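Local atomic coordinates of cytochrome c, putative (Shewanella oneidensis, PDB entry 1SP3), a protein that carries eight c-type hemes and probably acts as a respiratory oxidoreductase that reduces tetrathionate, passing electrons along the heme chain. Residues A[207-212]-A[231-236]; A[216-221]-A[225-230]. All coordinates share one frame; numbering follows the deposited sequence.

Contact 1: residues A[207-212]-A[231-236]; sequences IGCENC and ACQTCH. Unlike the reference sequence in segment 207-212: Asn211 (reference Gln). With HEC (heme c), chain I.
Two thioether cysteines that serve different hemes pack directly against each other here: Cys209 CB lies 3.7 Å from Cys232 SG, although Cys209 is bonded to heme c #5 and Cys232 to heme c #7. The contact is mutual, since Cys209 SG in turn sits 3.8 Å from Cys232 CB. The two sulfurs do not form a disulfide, as Cys209 SG and Cys232 SG are 4.0 Å apart and each is already committed to a porphyrin. In both residues CB is directed at the opposite segment. Cys209 CB also reaches the porphyrin of heme c #7, 3.8 Å from its methyl CMB. Each segment carries part or all of a CXXCH heme-binding motif: 207-212 holds Cys209 and Cys212, completed by His213, while 231-236 contains a whole one wound into the short helix 232-236. That turn presents three residues to heme c #7. Cys232 SG bonds CAB at 1.9 Å, Cys235 SG bonds CAC at 2.0 Å, and His236 stands its imidazole on the porphyrin, with NE2 2.0 Å from the iron. Gln233 flanks the cysteine pair: its chain bends at chi2 (94°), which brings OE1 to 4.1 Å from Cys209 SG, a packing contact, while NE2 is hydrogen-bonded to Asn399 and Asp205. Glu210, an exposed residue, has an extended chain that carries OE2 close to Cys232 SG and the heme carbon CBB.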
# COMPACT_ATOMS: atom_id res chain seq x y z
N ILE A 207 -4.87 15.60 2.83
CA ILE A 207 -5.16 16.15 1.52
C ILE A 207 -6.53 15.62 1.37
O ILE A 207 -6.73 14.50 1.72
CB ILE A 207 -4.43 15.40 0.40
CG1 ILE A 207 -2.96 15.16 0.74
CG2 ILE A 207 -4.78 15.98 -1.08
CD1 ILE A 207 -2.41 14.03 -0.04
N GLY A 208 -7.51 16.26 0.82
CA GLY A 208 -8.60 15.29 0.59
C GLY A 208 -9.04 15.82 -0.74
O GLY A 208 -8.23 15.94 -1.62
N CYS A 209 -10.24 16.29 -0.83
CA CYS A 209 -10.69 16.84 -2.11
C CYS A 209 -11.12 18.29 -1.89
O CYS A 209 -11.44 18.96 -2.84
CB CYS A 209 -11.88 16.02 -2.64
SG CYS A 209 -11.44 14.29 -2.73
N GLU A 210 -11.14 18.72 -0.64
CA GLU A 210 -11.79 19.98 -0.29
C GLU A 210 -10.89 21.19 -0.11
O GLU A 210 -11.37 22.22 0.25
CB GLU A 210 -12.73 19.82 0.90
CG GLU A 210 -14.04 19.20 0.46
CD GLU A 210 -14.86 18.54 1.63
OE1 GLU A 210 -15.47 19.27 2.46
OE2 GLU A 210 -14.89 17.29 1.73
N ASN A 211 -9.61 21.06 -0.30
CA ASN A 211 -8.80 22.29 -0.38
C ASN A 211 -8.69 22.79 -1.81
O ASN A 211 -8.35 23.91 -1.98
CB ASN A 211 -7.38 22.15 0.19
CG ASN A 211 -7.37 21.55 1.57
OD1 ASN A 211 -7.97 22.10 2.53
ND2 ASN A 211 -6.74 20.35 1.69
N CYS A 212 -8.97 21.96 -2.87
CA CYS A 212 -9.08 22.44 -4.26
C CYS A 212 -10.50 22.44 -4.80
O CYS A 212 -10.81 23.10 -5.79
CB CYS A 212 -8.20 21.60 -5.17
SG CYS A 212 -6.56 21.35 -4.50
N ALA A 231 -18.39 9.95 0.72
CA ALA A 231 -17.07 10.55 0.42
C ALA A 231 -16.98 10.88 -1.01
O ALA A 231 -17.50 10.13 -1.84
CB ALA A 231 -15.94 9.55 0.74
N CYS A 232 -16.28 11.97 -1.35
CA CYS A 232 -16.12 12.31 -2.77
C CYS A 232 -15.63 11.11 -3.56
O CYS A 232 -16.08 10.84 -4.67
CB CYS A 232 -15.12 13.49 -2.99
SG CYS A 232 -15.25 14.86 -1.84
N GLN A 233 -14.63 10.44 -2.99
CA GLN A 233 -13.97 9.30 -3.64
C GLN A 233 -14.97 8.24 -4.04
O GLN A 233 -14.83 7.60 -5.05
CB GLN A 233 -12.97 8.68 -2.62
CG GLN A 233 -11.67 9.53 -2.41
CD GLN A 233 -11.78 10.45 -1.27
OE1 GLN A 233 -12.90 10.92 -0.93
NE2 GLN A 233 -10.64 10.68 -0.58
N THR A 234 -16.03 8.02 -3.26
CA THR A 234 -17.03 7.01 -3.65
C THR A 234 -17.67 7.22 -5.01
O THR A 234 -17.71 6.32 -5.87
CB THR A 234 -18.06 6.89 -2.48
OG1 THR A 234 -17.37 6.35 -1.35
CG2 THR A 234 -19.25 5.86 -2.79
N CYS A 235 -18.22 8.41 -5.25
CA CYS A 235 -18.84 8.67 -6.56
C CYS A 235 -17.84 8.84 -7.73
O CYS A 235 -18.12 8.51 -8.87
CB CYS A 235 -19.76 9.87 -6.44
SG CYS A 235 -21.16 9.45 -5.31
N HIS A 236 -16.66 9.35 -7.42
CA HIS A 236 -15.72 9.84 -8.41
C HIS A 236 -14.61 8.89 -8.74
O HIS A 236 -13.81 9.14 -9.65
CB HIS A 236 -15.17 11.15 -7.92
CG HIS A 236 -16.18 12.25 -8.05
ND1 HIS A 236 -16.64 12.66 -9.28
CD2 HIS A 236 -16.86 12.97 -7.13
CE1 HIS A 236 -17.55 13.60 -9.12
NE2 HIS A 236 -17.66 13.85 -7.83
FE HEC I . -19.12 15.17 -7.53
CHA HEC I . -19.49 16.24 -10.57
CHB HEC I . -16.32 17.04 -7.07
CHC HEC I . -19.10 14.47 -4.05
CHD HEC I . -21.55 12.84 -7.89
NA HEC I . -18.06 16.52 -8.62
C1A HEC I . -18.48 16.86 -9.87
C2A HEC I . -17.52 17.82 -10.35
C3A HEC I . -16.63 18.09 -9.40
C4A HEC I . -16.93 17.21 -8.28
CMA HEC I . -15.48 19.13 -9.51
CAA HEC I . -17.64 18.52 -11.73
CBA HEC I . -18.66 19.65 -11.52
CGA HEC I . -18.97 20.31 -12.85
O1A HEC I . -18.15 21.05 -13.35
O2A HEC I . -20.04 20.02 -13.44
NB HEC I . -17.98 15.66 -5.89
C1B HEC I . -16.81 16.37 -5.99
C2B HEC I . -16.26 16.48 -4.69
C3B HEC I . -17.04 15.84 -3.86
C4B HEC I . -18.13 15.30 -4.59
CMB HEC I . -15.00 17.33 -4.38
CAB HEC I . -16.88 15.75 -2.33
CBB HEC I . -16.90 16.99 -1.77
NC HEC I . -20.13 13.89 -6.20
C1C HEC I . -19.90 13.71 -4.85
C2C HEC I . -20.72 12.66 -4.41
C3C HEC I . -21.40 12.18 -5.49
C4C HEC I . -21.03 12.97 -6.64
CMC HEC I . -20.70 12.16 -2.95
CAC HEC I . -22.41 10.97 -5.56
CBC HEC I . -23.41 10.71 -4.64
ND HEC I . -20.32 14.57 -8.95
C1D HEC I . -21.27 13.59 -8.96
C2D HEC I . -21.95 13.55 -10.24
C3D HEC I . -21.23 14.53 -11.06
C4D HEC I . -20.29 15.17 -10.19
CMD HEC I . -23.08 12.53 -10.67
CAD HEC I . -21.51 14.93 -12.57
CBD HEC I . -22.66 15.95 -12.49
CGD HEC I . -21.98 17.31 -12.57
O1D HEC I . -21.17 17.53 -13.57
O2D HEC I . -22.23 18.18 -11.63

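Contact 2: residues A[216-221]-A[225-230]; sequences APHSNK and THTATV. With HEC (heme c), chain I.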
# COMPACT_ATOMS: atom_id res chain seq x y z
N ALA A 216 -19.32 21.77 -1.66
CA ALA A 216 -20.58 21.67 -2.35
C ALA A 216 -20.37 22.04 -3.86
O ALA A 216 -20.92 23.02 -4.35
CB ALA A 216 -21.66 22.53 -1.62
N PRO A 217 -19.62 21.19 -4.59
CA PRO A 217 -19.09 21.50 -5.91
C PRO A 217 -20.12 21.35 -7.04
O PRO A 217 -19.73 21.71 -8.16
CB PRO A 217 -18.03 20.42 -6.12
CG PRO A 217 -18.59 19.23 -5.40
CD PRO A 217 -19.27 19.82 -4.19
N HIS A 218 -21.33 20.82 -6.77
CA HIS A 218 -22.38 20.49 -7.78
C HIS A 218 -23.45 21.61 -7.94
O HIS A 218 -23.84 22.25 -6.97
CB HIS A 218 -23.03 19.16 -7.40
CG HIS A 218 -22.03 18.11 -6.96
ND1 HIS A 218 -21.90 17.69 -5.65
CD2 HIS A 218 -21.11 17.40 -7.66
CE1 HIS A 218 -20.96 16.77 -5.56
NE2 HIS A 218 -20.46 16.58 -6.76
N SER A 219 -23.90 21.88 -9.16
CA SER A 219 -25.06 22.76 -9.32
C SER A 219 -26.27 21.98 -8.80
O SER A 219 -27.19 22.54 -8.23
CB SER A 219 -25.26 23.12 -10.80
OG SER A 219 -25.00 22.00 -11.64
N ASN A 220 -26.27 20.66 -8.98
CA ASN A 220 -27.35 19.88 -8.51
C ASN A 220 -27.29 19.76 -6.96
O ASN A 220 -26.43 19.05 -6.42
CB ASN A 220 -27.41 18.52 -9.18
CG ASN A 220 -28.48 17.62 -8.52
OD1 ASN A 220 -29.09 17.99 -7.50
ND2 ASN A 220 -28.75 16.48 -9.14
N LYS A 221 -28.23 20.41 -6.27
CA LYS A 221 -28.09 20.53 -4.84
C LYS A 221 -28.23 19.17 -4.15
O LYS A 221 -27.77 18.97 -3.01
CB LYS A 221 -29.08 21.57 -4.34
CG LYS A 221 -29.43 21.51 -2.85
CD LYS A 221 -30.92 21.73 -2.60
CE LYS A 221 -31.18 22.35 -1.20
NZ LYS A 221 -30.97 21.40 -0.07
N THR A 225 -26.19 17.62 -1.14
CA THR A 225 -26.55 17.11 0.17
C THR A 225 -25.87 15.70 0.54
O THR A 225 -25.65 15.40 1.72
CB THR A 225 -28.06 17.26 0.60
OG1 THR A 225 -28.59 16.02 1.15
CG2 THR A 225 -29.01 17.75 -0.40
N HIS A 226 -25.53 14.88 -0.46
CA HIS A 226 -24.92 13.59 -0.24
C HIS A 226 -23.55 13.67 0.36
O HIS A 226 -23.07 12.70 0.99
CB HIS A 226 -24.83 12.81 -1.55
CG HIS A 226 -26.15 12.18 -1.97
ND1 HIS A 226 -27.23 12.91 -2.41
CD2 HIS A 226 -26.53 10.88 -2.02
CE1 HIS A 226 -28.21 12.09 -2.76
NE2 HIS A 226 -27.82 10.85 -2.54
N THR A 227 -22.87 14.79 0.19
CA THR A 227 -21.49 14.77 0.60
C THR A 227 -21.33 14.74 2.09
O THR A 227 -20.22 14.49 2.52
CB THR A 227 -20.63 15.99 0.05
OG1 THR A 227 -21.13 17.17 0.65
CG2 THR A 227 -20.92 16.25 -1.37
N ALA A 228 -22.36 15.01 2.91
CA ALA A 228 -22.17 14.84 4.36
C ALA A 228 -22.06 13.34 4.72
O ALA A 228 -21.70 12.99 5.85
CB ALA A 228 -23.30 15.47 5.15
N THR A 229 -22.39 12.45 3.76
CA THR A 229 -22.50 11.03 4.10
C THR A 229 -21.61 10.14 3.20
O THR A 229 -21.15 9.04 3.53
CB THR A 229 -24.02 10.63 3.94
OG1 THR A 229 -24.75 11.17 5.04
CG2 THR A 229 -24.28 9.11 4.07
N VAL A 230 -21.48 10.59 2.00
CA VAL A 230 -20.81 9.85 0.94
C VAL A 230 -19.52 10.64 0.60
O VAL A 230 -19.58 11.85 0.20
CB VAL A 230 -21.68 9.66 -0.28
CG1 VAL A 230 -20.94 8.86 -1.26
CG2 VAL A 230 -23.00 8.95 0.08
FE HEC I . -19.12 15.17 -7.53
CHA HEC I . -19.49 16.24 -10.57
CHB HEC I . -16.32 17.04 -7.07
CHC HEC I . -19.10 14.47 -4.05
CHD HEC I . -21.55 12.84 -7.89
NA HEC I . -18.06 16.52 -8.62
C1A HEC I . -18.48 16.86 -9.87
C2A HEC I . -17.52 17.82 -10.35
C3A HEC I . -16.63 18.09 -9.40
C4A HEC I . -16.93 17.21 -8.28
CMA HEC I . -15.48 19.13 -9.51
CAA HEC I . -17.64 18.52 -11.73
CBA HEC I . -18.66 19.65 -11.52
CGA HEC I . -18.97 20.31 -12.85
O1A HEC I . -18.15 21.05 -13.35
O2A HEC I . -20.04 20.02 -13.44
NB HEC I . -17.98 15.66 -5.89
C1B HEC I . -16.81 16.37 -5.99
C2B HEC I . -16.26 16.48 -4.69
C3B HEC I . -17.04 15.84 -3.86
C4B HEC I . -18.13 15.30 -4.59
CMB HEC I . -15.00 17.33 -4.38
CAB HEC I . -16.88 15.75 -2.33
CBB HEC I . -16.90 16.99 -1.77
NC HEC I . -20.13 13.89 -6.20
C1C HEC I . -19.90 13.71 -4.85
C2C HEC I . -20.72 12.66 -4.41
C3C HEC I . -21.40 12.18 -5.49
C4C HEC I . -21.03 12.97 -6.64
CMC HEC I . -20.70 12.16 -2.95
CAC HEC I . -22.41 10.97 -5.56
CBC HEC I . -23.41 10.71 -4.64
ND HEC I . -20.32 14.57 -8.95
C1D HEC I . -21.27 13.59 -8.96
C2D HEC I . -21.95 13.55 -10.24
C3D HEC I . -21.23 14.53 -11.06
C4D HEC I . -20.29 15.17 -10.19
CMD HEC I . -23.08 12.53 -10.67
CAD HEC I . -21.51 14.93 -12.57
CBD HEC I . -22.66 15.95 -12.49
CGD HEC I . -21.98 17.31 -12.57
O1D HEC I . -21.17 17.53 -13.57
O2D HEC I . -22.23 18.18 -11.63
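This is a short-range, partly buried contact in which Lys221 and Thr225 close one turn of helix 221-226, while His218 and Thr227 meet beside heme c #7. The helical part rests on one backbone hydrogen bond, Thr225 N to Lys221 O at 2.8 Å, with an N-H...O angle of 151°. The exposed chain of Lys221 bends at chi2 and chi4, which lays NZ near the Thr225 methyl CG2 without a polar bond between the two side chains. Before the helix, Asn220 is the N-cap, its OD1 accepting from Lys222 N. At the heme, His218 and Thr227 are linked by carbon packing: Thr227 CG2 comes to the edge of the imidazole, near its plane, 4.2 Å from His218 CE1. The same methyl lies 3.7 Å from the meso carbon CHC, so it fills the angle between imidazole and porphyrin. This is bis-histidine ligation of a c-type heme: His218 NE2 binds the iron at 2.1 Å from outside the CXXCH motif, and His236, from within it, is the other axial ligand. Pro217 CG covers the centre of one face of the His218 imidazole while packing 3.4 Å from the heme carbon C1B. Asn224, inside the helix, is the second shell: its OD1 is hydrogen-bonded to His218 ND1, which probably orients the ring, and its backbone O to Thr227 OG1. His226 serves another heme, binding the iron of heme c #8 opposite His415, with its ND1 hydrogen-bonded to Lys222 O. His226 O accepts from both Thr229 N and Val230 N, and Val230 O lies 3.4 Å from the methyl CMC of heme c #7.

How the contacts relate
Contact 2 is nested along the chain inside the loop that contact 1 closes: 207-212 comes first, then 216-221, 225-230 and 231-236. Their centres are 11 Å apart, on the same side of the chain's centre, and helix 232-236 is the next helix after 221-226, beyond a short loop. Both contacts share heme c #7, contact 1 supplying its thioether links and one axial histidine, contact 2 the other. The ligand atoms His236 NE2 and His218 NE2 are 4.1 Å apart, with the iron bound by both. Because Cys209 belongs to heme c #5 and His226 to heme c #8, this short region brings ligands of three hemes (#5, #7 and #8) together, consistent with electron transfer between them.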